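Local coordinates for Sn-glycerol-3-phosphate ABC transporter substrate-binding protein UspB (Mycobacterium tuberculosis, PDB 4MFI) that probably binds glycerophosphocholine as the extracellular substrate-binding subunit of an ABC transporter and delivers it for uptake, at residues A[83-88]-A[112-117]; A[240-245]-A[407-412]; A[62-67]-A[327-332]; A[132-137]-A[302-307]. All coordinates share one frame; numbering follows the deposited sequence.

Overall arrangement
The four contacts sample a two-lobed binding protein of the bacterial extracellular solute-binding family. Contact 1 (83-88 with 112-117) and contact 3 (62-67 with 327-332) lie about 22 Å apart, centre to centre, among helices flanking the mixed sheet that includes strands 39-43, 97-101 and 307-310. Contact 2 (240-245 with 407-412) is about 50 Å from contact 3, on the opposite side of the chain's centre. Contact 4 (132-137 with 302-307), about 7 Å from that centre, sits between. Along the chain, contacts 1 and 4 are nested inside contact 3, whereas contact 2 crosses contacts 3 and 4, consistent with lobes each built from distant chain parts.

Contact 1 (A[83-88]-A[112-117]); sequences QKFNAA and GVLTAL
Phe85, on helix 78-88, faces Val113 and Leu114 in the irregular loop after helix 104-110, so one side of the contact is a regular helical backbone and the other is not. The helix is intact here, as Ala87 N bonding to Gln83 O at 3.0 Å demonstrates. On the loop side Gly112 takes a positive phi of 87° and ends helix 104-110 in a Schellman motif, and the chain becomes extended from Leu114 to Ala116. The setting is an alpha/beta lobe of the periplasmic-binding-protein fold, in which strand 97-101 separates the two helices in sequence. Phe85 carries the whole first side of the contact. Its CG lies opposite the backbone N (chi1 -177°), which sends the ring off the helix toward Val113 and Leu114. Both methyls approach the ring obliquely, at its CE2 end. Phe108 meets the same ring edge-to-face and also touches Val113 and Leu114, while Pro95 and Pro312 add further apolar cover. Val113 CG2 stands 4.2 Å from Phe85 CE2. Leu114 CD2 comes nearer, reaching Phe85 CE2 at 3.9 Å and Phe85 CZ at 4.1 Å.

Contact 2 (A[240-245]-A[407-412]); sequences FYRNSI and ADVTKT
Arg242 of helix 232-245 meets Ala407 and Val409, where the chain enters helix 409-427. The tight part is apolar: Val409 CG2 lies 3.9 Å from Arg242 CD and 4.0 Å from Arg242 CB, and the two side chains run past one another in opposite directions. Val409 is buried, also touching Ile235 and Asn239 of the same helix as Arg242. Because the arginine chain is extended from CG to NE, with CG opposite its backbone N (chi1 -173°), its methylenes run alongside the valine before the guanidinium reaches the loop. There NE makes a weak bond to Ala407 O, 3.0 Å long but bent to 134° at the hydrogen, with the oxygen near the guanidinium plane. NH2 of Arg242 bonds to Gly406 O, so consecutive carbonyls hold the group. These carbonyls precede the N-cap of helix 409-427, Asp408, its OD2 accepting from Lys411 N at 2.9 Å and 166° through the anti lone pair. This side is looser and solvent-exposed. Asp408 starts off away from helix 232-245, and its OD1 is 5.9 Å from Arg242 NE, where any electrostatic attraction would act without direct contact. Asp408 O receives Thr412 N and Thr412 OG1 from opposite faces of its plane.

Contact 3 (A[62-67]-A[327-332]); sequences DRFPTL and IAFVTN
Arg63, at the end of helix 50-63, wraps its side chain around one corner of the Phe329 ring on helix 317-330. Starting at the root, Arg63 CB lies 4.0 Å from Phe329 CE1, and CG is equally distant from that same carbon. Bends at chi2 (67°) and chi3 (60°) then fold the chain back, so CD and NE lead round to a guanidinium that returns to its starting partner: CZ of Arg63 is again 4.0 Å from Phe329 CE1. The ring carbon stands over the centre of the guanidinium face, and the two planes are 89° apart. The ring therefore presents its edge to the flat cation, and Arg63 NH1 lies in the ring plane, a geometry distinct from a face-on cation-pi stack. At the far tip, Arg63 NH2 makes a weak bond to a water that also accepts from Asn332 ND2 at 3.0 Å, a bridge from the exposed Arg63 to Asn332. In the alpha/beta fold, this joins the C-terminal ends of two helices; beyond the first, Phe64 opens a type I beta turn closed by Leu67, and beyond the second, Asn332 N-caps helix 333-343 through OD1 to Asn335 N. Phe64, itself stacked on Phe60, places CE1 4.2 Å from Phe329 CD1, which lies near the plane of the Phe64 ring. Arg59 packs on Phe329 as well.

Contact 4 (A[132-137]-A[302-307]); sequences VDSLLA and CPTGGA
Ser134 and Leu135, on the short helix 133-137, meet Thr304 of the connection leading into strand 307-310. In sequence order, Val132 comes first, as the N-cap residue whose backbone bonds to Val348. Asp133 forms a salt bridge with Lys350. Ser134 follows, its OG between the backbone N and the carbonyl carbon (chi1 66°), 3.6 Å from Thr304 CG2, a van der Waals approach to a methyl; the hydroxyl itself is hydrogen-bonded to Thr378 OG1. Leu135 comes at the threonine obliquely: its CD2 lies 3.7 Å from Thr304 CG2 and 3.8 Å from Thr304 CB. Thr304 OG1, on the other branch (chi1 61°), hydrogen-bonds to Asp138 OD2 just past the helix, with a weak further bond from Arg152 NH2. Leu136 packs on Tyr131 and His145, and Ala137, whose N bonds to Asp133 O at 3.0 Å, touches Thr380. Pro303 packs on helix 211-216, while Gly305 pairs with Ser153 of strand 144-160 before the chain turns at Gly306. Such a crossing, buried about 7 Å from the centre of the chain and beside strand 144-160, is consistent with the interlobe region of a type II periplasmic-binding-protein fold.

Contact 1 (A[83-88]-A[112-117])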
loop_
_atom_site.group_PDB
_atom_site.type_symbol
_atom_site.label_atom_id
_atom_site.label_comp_id
_atom_site.label_asym_id
_atom_site.label_seq_id
_atom_site.Cartn_x
_atom_site.Cartn_y
_atom_site.Cartn_z
ATOM N N GLN A 83 12.584 -8.986 10.320
ATOM C CA GLN A 83 13.803 -9.347 11.047
ATOM C C GLN A 83 13.669 -10.687 11.761
ATOM O O GLN A 83 14.619 -11.474 11.806
ATOM C CB GLN A 83 14.221 -8.258 12.035
ATOM C CG GLN A 83 14.559 -6.920 11.381
ATOM C CD GLN A 83 15.627 -7.017 10.296
ATOM O OE1 GLN A 83 16.420 -7.959 10.258
ATOM N NE2 GLN A 83 15.656 -6.028 9.415
ATOM N N LYS A 84 12.492 -10.954 12.320
ATOM C CA LYS A 84 12.277 -12.227 12.993
ATOM C C LYS A 84 12.378 -13.368 11.979
ATOM O O LYS A 84 13.001 -14.402 12.254
ATOM C CB LYS A 84 10.925 -12.235 13.707
ATOM C CG LYS A 84 10.719 -13.423 14.637
ATOM C CD LYS A 84 9.296 -13.429 15.186
ATOM C CE LYS A 84 9.019 -14.653 16.046
ATOM N NZ LYS A 84 9.844 -14.660 17.285
ATOM N N PHE A 85 11.793 -13.162 10.800
ATOM C CA PHE A 85 11.887 -14.140 9.721
ATOM C C PHE A 85 13.340 -14.335 9.290
ATOM O O PHE A 85 13.809 -15.464 9.161
ATOM C CB PHE A 85 11.018 -13.702 8.536
ATOM C CG PHE A 85 10.982 -14.689 7.394
ATOM C CD1 PHE A 85 10.810 -16.048 7.625
ATOM C CD2 PHE A 85 11.083 -14.244 6.079
ATOM C CE1 PHE A 85 10.761 -16.946 6.561
ATOM C CE2 PHE A 85 11.033 -15.131 5.020
ATOM C CZ PHE A 85 10.875 -16.489 5.260
ATOM N N ASN A 86 14.061 -13.237 9.076
ATOM C CA ASN A 86 15.461 -13.321 8.685
ATOM C C ASN A 86 16.275 -14.190 9.647
ATOM O O ASN A 86 17.060 -15.046 9.224
ATOM C CB ASN A 86 16.071 -11.921 8.605
ATOM C CG ASN A 86 17.387 -11.914 7.878
ATOM O OD1 ASN A 86 17.499 -12.448 6.772
ATOM N ND2 ASN A 86 18.400 -11.333 8.499
ATOM N N ALA A 87 16.073 -13.982 10.943
ATOM C CA ALA A 87 16.821 -14.736 11.941
ATOM C C ALA A 87 16.451 -16.211 11.940
ATOM O O ALA A 87 17.299 -17.074 12.177
ATOM C CB ALA A 87 16.619 -14.138 13.320
ATOM N N ALA A 88 15.180 -16.503 11.673
ATOM C CA ALA A 88 14.701 -17.880 11.711
ATOM C C ALA A 88 15.248 -18.694 10.539
ATOM O O ALA A 88 15.307 -19.923 10.598
ATOM C CB ALA A 88 13.182 -17.908 11.718
ATOM N N GLY A 112 15.807 -16.279 -2.522
ATOM C CA GLY A 112 15.489 -17.677 -2.758
ATOM C C GLY A 112 14.807 -18.376 -1.597
ATOM O O GLY A 112 14.689 -19.605 -1.596
ATOM N N VAL A 113 14.339 -17.609 -0.614
ATOM C CA VAL A 113 13.758 -18.209 0.589
ATOM C C VAL A 113 12.226 -18.262 0.621
ATOM O O VAL A 113 11.648 -18.682 1.623
ATOM C CB VAL A 113 14.283 -17.545 1.888
ATOM C CG1 VAL A 113 15.805 -17.574 1.925
ATOM C CG2 VAL A 113 13.755 -16.112 2.018
ATOM N N LEU A 114 11.574 -17.839 -0.463
ATOM C CA LEU A 114 10.120 -17.945 -0.578
ATOM C C LEU A 114 9.697 -18.910 -1.685
ATOM O O LEU A 114 10.373 -19.049 -2.705
ATOM C CB LEU A 114 9.491 -16.581 -0.848
ATOM C CG LEU A 114 9.711 -15.469 0.174
ATOM C CD1 LEU A 114 8.942 -14.232 -0.278
ATOM C CD2 LEU A 114 9.289 -15.895 1.567
ATOM N N THR A 115 8.551 -19.552 -1.492
ATOM C CA THR A 115 7.999 -20.458 -2.491
ATOM C C THR A 115 7.282 -19.685 -3.591
ATOM O O THR A 115 6.435 -18.837 -3.301
ATOM C CB THR A 115 6.976 -21.410 -1.838
ATOM O OG1 THR A 115 7.596 -22.106 -0.749
ATOM C CG2 THR A 115 6.442 -22.422 -2.845
ATOM N N ALA A 116 7.618 -19.966 -4.848
ATOM C CA ALA A 116 6.815 -19.489 -5.970
ATOM C C ALA A 116 5.508 -20.277 -5.951
ATOM O O ALA A 116 5.519 -21.511 -5.943
ATOM C CB ALA A 116 7.552 -19.687 -7.290
ATOM N N LEU A 117 4.386 -19.562 -5.937
ATOM C CA LEU A 117 3.095 -20.152 -5.574
ATOM C C LEU A 117 2.253 -20.696 -6.723
ATOM O O LEU A 117 1.243 -21.356 -6.481
ATOM C CB LEU A 117 2.249 -19.128 -4.810
ATOM C CG LEU A 117 2.832 -18.637 -3.489
ATOM C CD1 LEU A 117 1.943 -17.578 -2.860
ATOM C CD2 LEU A 117 3.031 -19.807 -2.538
#

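Contact 2 (A[240-245]-A[407-412])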
loop_
_atom_site.group_PDB
_atom_site.type_symbol
_atom_site.label_atom_id
_atom_site.label_comp_id
_atom_site.label_asym_id
_atom_site.label_seq_id
_atom_site.Cartn_x
_atom_site.Cartn_y
_atom_site.Cartn_z
ATOM N N PHE A 240 5.852 20.302 -9.833
ATOM C CA PHE A 240 4.456 20.502 -9.441
ATOM C C PHE A 240 4.339 20.465 -7.915
ATOM O O PHE A 240 3.729 21.338 -7.290
ATOM C CB PHE A 240 3.574 19.417 -10.067
ATOM C CG PHE A 240 2.200 19.343 -9.488
ATOM C CD1 PHE A 240 1.193 20.170 -9.970
ATOM C CD2 PHE A 240 1.898 18.438 -8.479
ATOM C CE1 PHE A 240 -0.088 20.106 -9.455
ATOM C CE2 PHE A 240 0.602 18.384 -7.943
ATOM C CZ PHE A 240 -0.380 19.217 -8.438
ATOM N N TYR A 241 4.947 19.442 -7.327
ATOM C CA TYR A 241 4.977 19.267 -5.884
ATOM C C TYR A 241 5.714 20.424 -5.199
ATOM O O TYR A 241 5.202 21.025 -4.258
ATOM C CB TYR A 241 5.623 17.910 -5.583
ATOM C CG TYR A 241 6.108 17.689 -4.173
ATOM C CD1 TYR A 241 7.456 17.818 -3.863
ATOM C CD2 TYR A 241 5.232 17.307 -3.155
ATOM C CE1 TYR A 241 7.919 17.586 -2.587
ATOM C CE2 TYR A 241 5.692 17.071 -1.870
ATOM C CZ TYR A 241 7.038 17.217 -1.595
ATOM O OH TYR A 241 7.514 16.992 -0.325
ATOM N N ARG A 242 6.911 20.753 -5.675
ATOM C CA ARG A 242 7.677 21.834 -5.067
ATOM C C ARG A 242 6.925 23.158 -5.144
ATOM O O ARG A 242 6.904 23.918 -4.173
ATOM C CB ARG A 242 9.047 21.975 -5.733
ATOM C CG ARG A 242 9.958 22.976 -5.043
ATOM C CD ARG A 242 11.333 23.022 -5.711
ATOM N NE ARG A 242 12.196 23.974 -5.023
ATOM C CZ ARG A 242 12.121 25.289 -5.194
ATOM N NH1 ARG A 242 11.236 25.789 -6.050
ATOM N NH2 ARG A 242 12.924 26.100 -4.514
ATOM N N ASN A 243 6.318 23.439 -6.296
ATOM C CA ASN A 243 5.615 24.698 -6.476
ATOM C C ASN A 243 4.355 24.774 -5.627
ATOM O O ASN A 243 3.966 25.848 -5.185
ATOM C CB ASN A 243 5.274 24.931 -7.947
ATOM C CG ASN A 243 6.494 25.212 -8.786
ATOM O OD1 ASN A 243 7.550 25.584 -8.267
ATOM N ND2 ASN A 243 6.354 25.055 -10.095
ATOM N N SER A 244 3.708 23.638 -5.392
ATOM C CA SER A 244 2.517 23.653 -4.548
ATOM C C SER A 244 2.859 24.168 -3.150
ATOM O O SER A 244 2.055 24.861 -2.519
ATOM C CB SER A 244 1.848 22.270 -4.485
ATOM O OG SER A 244 2.589 21.352 -3.698
ATOM N N ILE A 245 4.064 23.852 -2.688
ATOM C CA ILE A 245 4.488 24.190 -1.335
ATOM C C ILE A 245 5.155 25.554 -1.276
ATOM O O ILE A 245 4.956 26.307 -0.330
ATOM C CB ILE A 245 5.459 23.111 -0.792
ATOM C CG1 ILE A 245 4.735 21.763 -0.672
ATOM C CG2 ILE A 245 6.052 23.527 0.544
ATOM C CD1 ILE A 245 5.698 20.561 -0.554
ATOM N N ALA A 407 14.605 22.460 -1.642
ATOM C CA ALA A 407 15.690 21.950 -2.476
ATOM C C ALA A 407 15.262 21.889 -3.944
ATOM O O ALA A 407 14.077 21.705 -4.263
ATOM C CB ALA A 407 16.138 20.580 -1.996
ATOM N N ASP A 408 16.237 22.062 -4.826
ATOM C CA ASP A 408 16.002 22.032 -6.260
ATOM C C ASP A 408 15.627 20.620 -6.701
ATOM O O ASP A 408 16.283 19.655 -6.311
ATOM C CB ASP A 408 17.268 22.489 -6.982
ATOM C CG ASP A 408 17.098 22.547 -8.484
ATOM O OD1 ASP A 408 16.578 23.568 -8.980
ATOM O OD2 ASP A 408 17.501 21.585 -9.173
ATOM N N VAL A 409 14.579 20.497 -7.512
ATOM C CA VAL A 409 14.125 19.181 -7.961
ATOM C C VAL A 409 15.166 18.450 -8.813
ATOM O O VAL A 409 15.453 17.282 -8.573
ATOM C CB VAL A 409 12.785 19.266 -8.723
ATOM C CG1 VAL A 409 12.412 17.912 -9.310
ATOM C CG2 VAL A 409 11.687 19.762 -7.793
ATOM N N THR A 410 15.733 19.125 -9.807
ATOM C CA THR A 410 16.710 18.470 -10.675
ATOM C C THR A 410 17.942 18.012 -9.896
ATOM O O THR A 410 18.388 16.878 -10.045
ATOM C CB THR A 410 17.104 19.372 -11.857
ATOM O OG1 THR A 410 15.949 19.591 -12.673
ATOM C CG2 THR A 410 18.184 18.719 -12.706
ATOM N N LYS A 411 18.474 18.879 -9.043
ATOM C CA LYS A 411 19.637 18.505 -8.247
ATOM C C LYS A 411 19.315 17.325 -7.324
ATOM O O LYS A 411 20.087 16.363 -7.225
ATOM C CB LYS A 411 20.133 19.704 -7.440
ATOM C CG LYS A 411 21.294 19.386 -6.523
ATOM C CD LYS A 411 21.554 20.543 -5.564
ATOM C CE LYS A 411 22.546 20.159 -4.481
ATOM N NZ LYS A 411 23.912 19.971 -5.035
ATOM N N THR A 412 18.159 17.387 -6.672
ATOM C CA THR A 412 17.787 16.357 -5.709
ATOM C C THR A 412 17.547 15.016 -6.393
ATOM O O THR A 412 18.118 13.994 -5.986
ATOM C CB THR A 412 16.545 16.781 -4.911
ATOM O OG1 THR A 412 16.836 17.995 -4.208
ATOM C CG2 THR A 412 16.144 15.708 -3.908
#

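Contact 3 (A[62-67]-A[327-332])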
loop_
_atom_site.group_PDB
_atom_site.type_symbol
_atom_site.label_atom_id
_atom_site.label_comp_id
_atom_site.label_asym_id
_atom_site.label_seq_id
_atom_site.Cartn_x
_atom_site.Cartn_y
_atom_site.Cartn_z
ATOM N N ASP A 62 -12.542 -25.083 11.508
ATOM C CA ASP A 62 -13.855 -25.704 11.292
ATOM C C ASP A 62 -13.928 -26.398 9.932
ATOM O O ASP A 62 -14.507 -27.479 9.804
ATOM C CB ASP A 62 -14.980 -24.667 11.375
ATOM C CG ASP A 62 -15.273 -24.222 12.794
ATOM O OD1 ASP A 62 -15.858 -23.129 12.959
ATOM O OD2 ASP A 62 -14.929 -24.960 13.743
ATOM N N ARG A 63 -13.345 -25.761 8.919
ATOM C CA ARG A 63 -13.400 -26.253 7.547
ATOM C C ARG A 63 -12.366 -27.344 7.304
ATOM O O ARG A 63 -12.593 -28.264 6.516
ATOM C CB ARG A 63 -13.173 -25.087 6.577
ATOM C CG ARG A 63 -13.327 -25.435 5.103
ATOM C CD ARG A 63 -14.773 -25.780 4.745
ATOM N NE ARG A 63 -15.689 -24.676 5.021
ATOM C CZ ARG A 63 -15.898 -23.655 4.194
ATOM N NH1 ARG A 63 -15.262 -23.594 3.032
ATOM N NH2 ARG A 63 -16.744 -22.690 4.530
ATOM N N PHE A 64 -11.227 -27.227 7.981
ATOM C CA PHE A 64 -10.132 -28.187 7.852
ATOM C C PHE A 64 -9.841 -28.781 9.229
ATOM O O PHE A 64 -8.861 -28.409 9.874
ATOM C CB PHE A 64 -8.871 -27.493 7.316
ATOM C CG PHE A 64 -8.992 -26.997 5.894
ATOM C CD1 PHE A 64 -9.563 -25.762 5.616
ATOM C CD2 PHE A 64 -8.511 -27.758 4.832
ATOM C CE1 PHE A 64 -9.658 -25.299 4.306
ATOM C CE2 PHE A 64 -8.605 -27.300 3.525
ATOM C CZ PHE A 64 -9.179 -26.071 3.263
ATOM N N PRO A 65 -10.698 -29.712 9.691
ATOM C CA PRO A 65 -10.635 -30.187 11.080
ATOM C C PRO A 65 -9.367 -30.965 11.429
ATOM O O PRO A 65 -9.123 -31.219 12.608
ATOM C CB PRO A 65 -11.870 -31.089 11.200
ATOM C CG PRO A 65 -12.193 -31.486 9.803
ATOM C CD PRO A 65 -11.832 -30.301 8.961
ATOM N N THR A 66 -8.575 -31.329 10.426
ATOM C CA THR A 66 -7.342 -32.070 10.669
ATOM C C THR A 66 -6.132 -31.144 10.799
ATOM O O THR A 66 -5.026 -31.598 11.090
ATOM C CB THR A 66 -7.072 -33.095 9.549
ATOM O OG1 THR A 66 -6.736 -32.407 8.338
ATOM C CG2 THR A 66 -8.299 -33.959 9.309
ATOM N N LEU A 67 -6.344 -29.847 10.585
ATOM C CA LEU A 67 -5.257 -28.877 10.662
ATOM C C LEU A 67 -5.500 -27.892 11.798
ATOM O O LEU A 67 -6.637 -27.497 12.055
ATOM C CB LEU A 67 -5.119 -28.119 9.340
ATOM C CG LEU A 67 -4.770 -28.957 8.108
ATOM C CD1 LEU A 67 -4.881 -28.126 6.837
ATOM C CD2 LEU A 67 -3.373 -29.539 8.244
ATOM N N ILE A 327 -3.783 -19.841 3.603
ATOM C CA ILE A 327 -3.727 -18.532 2.963
ATOM C C ILE A 327 -4.920 -18.319 2.042
ATOM O O ILE A 327 -5.548 -17.261 2.084
ATOM C CB ILE A 327 -2.419 -18.356 2.169
ATOM C CG1 ILE A 327 -1.231 -18.244 3.125
ATOM C CG2 ILE A 327 -2.482 -17.120 1.289
ATOM C CD1 ILE A 327 0.100 -18.290 2.418
ATOM N N ALA A 328 -5.238 -19.322 1.228
ATOM C CA ALA A 328 -6.356 -19.209 0.297
ATOM C C ALA A 328 -7.682 -19.085 1.045
ATOM O O ALA A 328 -8.587 -18.359 0.617
ATOM C CB ALA A 328 -6.388 -20.403 -0.654
ATOM N N PHE A 329 -7.805 -19.791 2.163
ATOM C CA PHE A 329 -9.047 -19.746 2.925
ATOM C C PHE A 329 -9.270 -18.383 3.580
ATOM O O PHE A 329 -10.351 -17.800 3.466
ATOM C CB PHE A 329 -9.092 -20.857 3.977
ATOM C CG PHE A 329 -10.344 -20.851 4.797
ATOM C CD1 PHE A 329 -11.493 -21.476 4.335
ATOM C CD2 PHE A 329 -10.383 -20.198 6.022
ATOM C CE1 PHE A 329 -12.660 -21.458 5.089
ATOM C CE2 PHE A 329 -11.537 -20.177 6.776
ATOM C CZ PHE A 329 -12.679 -20.806 6.312
ATOM N N VAL A 330 -8.255 -17.864 4.262
ATOM C CA VAL A 330 -8.451 -16.619 5.001
ATOM C C VAL A 330 -8.588 -15.410 4.079
ATOM O O VAL A 330 -9.028 -14.343 4.516
ATOM C CB VAL A 330 -7.379 -16.381 6.090
ATOM C CG1 VAL A 330 -7.361 -17.543 7.077
ATOM C CG2 VAL A 330 -5.992 -16.151 5.473
ATOM N N THR A 331 -8.228 -15.584 2.806
ATOM C CA THR A 331 -8.415 -14.533 1.804
ATOM C C THR A 331 -9.513 -14.884 0.798
ATOM O O THR A 331 -9.557 -14.334 -0.313
ATOM C CB THR A 331 -7.103 -14.189 1.055
ATOM O OG1 THR A 331 -6.626 -15.346 0.358
ATOM C CG2 THR A 331 -6.039 -13.675 2.028
ATOM N N ASN A 332 -10.411 -15.791 1.183
ATOM C CA ASN A 332 -11.559 -16.092 0.331
ATOM C C ASN A 332 -12.562 -14.920 0.380
ATOM O O ASN A 332 -12.372 -13.984 1.164
ATOM C CB ASN A 332 -12.142 -17.499 0.625
ATOM C CG ASN A 332 -13.053 -17.559 1.854
ATOM O OD1 ASN A 332 -13.480 -16.545 2.400
ATOM N ND2 ASN A 332 -13.382 -18.783 2.268
HETATM O O HOH W 1 -15.797 -19.554 3.797
#

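Contact 4 (A[132-137]-A[302-307])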
loop_
_atom_site.group_PDB
_atom_site.type_symbol
_atom_site.label_atom_id
_atom_site.label_comp_id
_atom_site.label_asym_id
_atom_site.label_seq_id
_atom_site.Cartn_x
_atom_site.Cartn_y
_atom_site.Cartn_z
ATOM N N VAL A 132 -8.390 -9.211 -6.794
ATOM C CA VAL A 132 -8.243 -7.891 -7.407
ATOM C C VAL A 132 -6.939 -7.899 -8.203
ATOM O O VAL A 132 -5.898 -8.314 -7.690
ATOM C CB VAL A 132 -8.234 -6.784 -6.332
ATOM C CG1 VAL A 132 -7.886 -5.426 -6.934
ATOM C CG2 VAL A 132 -9.590 -6.728 -5.617
ATOM N N ASP A 133 -7.004 -7.482 -9.464
ATOM C CA ASP A 133 -5.892 -7.695 -10.388
ATOM C C ASP A 133 -4.579 -7.130 -9.873
ATOM O O ASP A 133 -3.565 -7.843 -9.832
ATOM C CB ASP A 133 -6.189 -7.104 -11.773
ATOM C CG ASP A 133 -7.219 -7.900 -12.553
ATOM O OD1 ASP A 133 -7.539 -9.034 -12.145
ATOM O OD2 ASP A 133 -7.694 -7.394 -13.598
ATOM N N SER A 134 -4.591 -5.861 -9.466
ATOM C CA SER A 134 -3.355 -5.217 -9.033
ATOM C C SER A 134 -2.829 -5.847 -7.755
ATOM O O SER A 134 -1.618 -5.965 -7.578
ATOM C CB SER A 134 -3.541 -3.705 -8.843
ATOM O OG SER A 134 -4.426 -3.448 -7.768
ATOM N N LEU A 135 -3.734 -6.260 -6.869
ATOM C CA LEU A 135 -3.317 -6.757 -5.557
ATOM C C LEU A 135 -2.580 -8.087 -5.661
ATOM O O LEU A 135 -1.669 -8.355 -4.880
ATOM C CB LEU A 135 -4.501 -6.863 -4.593
ATOM C CG LEU A 135 -5.199 -5.541 -4.249
ATOM C CD1 LEU A 135 -6.316 -5.777 -3.233
ATOM C CD2 LEU A 135 -4.206 -4.506 -3.733
ATOM N N LEU A 136 -2.970 -8.927 -6.613
ATOM C CA LEU A 136 -2.232 -10.161 -6.855
ATOM C C LEU A 136 -0.970 -9.902 -7.686
ATOM O O LEU A 136 0.085 -10.502 -7.430
ATOM C CB LEU A 136 -3.129 -11.204 -7.528
ATOM C CG LEU A 136 -2.465 -12.567 -7.746
ATOM C CD1 LEU A 136 -2.010 -13.166 -6.422
ATOM C CD2 LEU A 136 -3.421 -13.502 -8.453
ATOM N N ALA A 137 -1.075 -9.004 -8.666
ATOM C CA ALA A 137 0.066 -8.642 -9.515
ATOM C C ALA A 137 1.200 -7.999 -8.721
ATOM O O ALA A 137 2.355 -8.022 -9.153
ATOM C CB ALA A 137 -0.375 -7.716 -10.639
ATOM N N CYS A 302 -2.780 5.511 -9.155
ATOM C CA CYS A 302 -2.938 5.262 -7.732
ATOM C C CYS A 302 -2.266 3.940 -7.398
ATOM O O CYS A 302 -2.620 2.915 -7.966
ATOM C CB CYS A 302 -4.422 5.182 -7.376
ATOM S SG CYS A 302 -4.726 4.943 -5.606
ATOM N N PRO A 303 -1.296 3.954 -6.474
ATOM C CA PRO A 303 -0.626 2.706 -6.102
ATOM C C PRO A 303 -1.435 1.937 -5.074
ATOM O O PRO A 303 -2.405 2.446 -4.501
ATOM C CB PRO A 303 0.669 3.200 -5.452
ATOM C CG PRO A 303 0.240 4.475 -4.787
ATOM C CD PRO A 303 -0.735 5.111 -5.754
ATOM N N THR A 304 -1.026 0.700 -4.842
ATOM C CA THR A 304 -1.531 -0.053 -3.708
ATOM C C THR A 304 -0.442 -0.108 -2.643
ATOM O O THR A 304 0.689 0.325 -2.875
ATOM C CB THR A 304 -1.895 -1.459 -4.128
ATOM O OG1 THR A 304 -0.714 -2.093 -4.613
ATOM C CG2 THR A 304 -2.941 -1.421 -5.242
ATOM N N GLY A 305 -0.781 -0.637 -1.473
ATOM C CA GLY A 305 0.158 -0.719 -0.372
ATOM C C GLY A 305 -0.246 -1.807 0.599
ATOM O O GLY A 305 -1.289 -2.446 0.436
ATOM N N GLY A 306 0.577 -2.022 1.618
ATOM C CA GLY A 306 0.274 -3.016 2.636
ATOM C C GLY A 306 1.074 -4.298 2.504
ATOM O O GLY A 306 2.199 -4.288 2.004
ATOM N N ALA A 307 0.483 -5.410 2.939
ATOM C CA ALA A 307 1.229 -6.658 3.102
ATOM C C ALA A 307 0.471 -7.892 2.638
ATOM O O ALA A 307 -0.769 -7.922 2.632
ATOM C CB ALA A 307 1.646 -6.826 4.558
#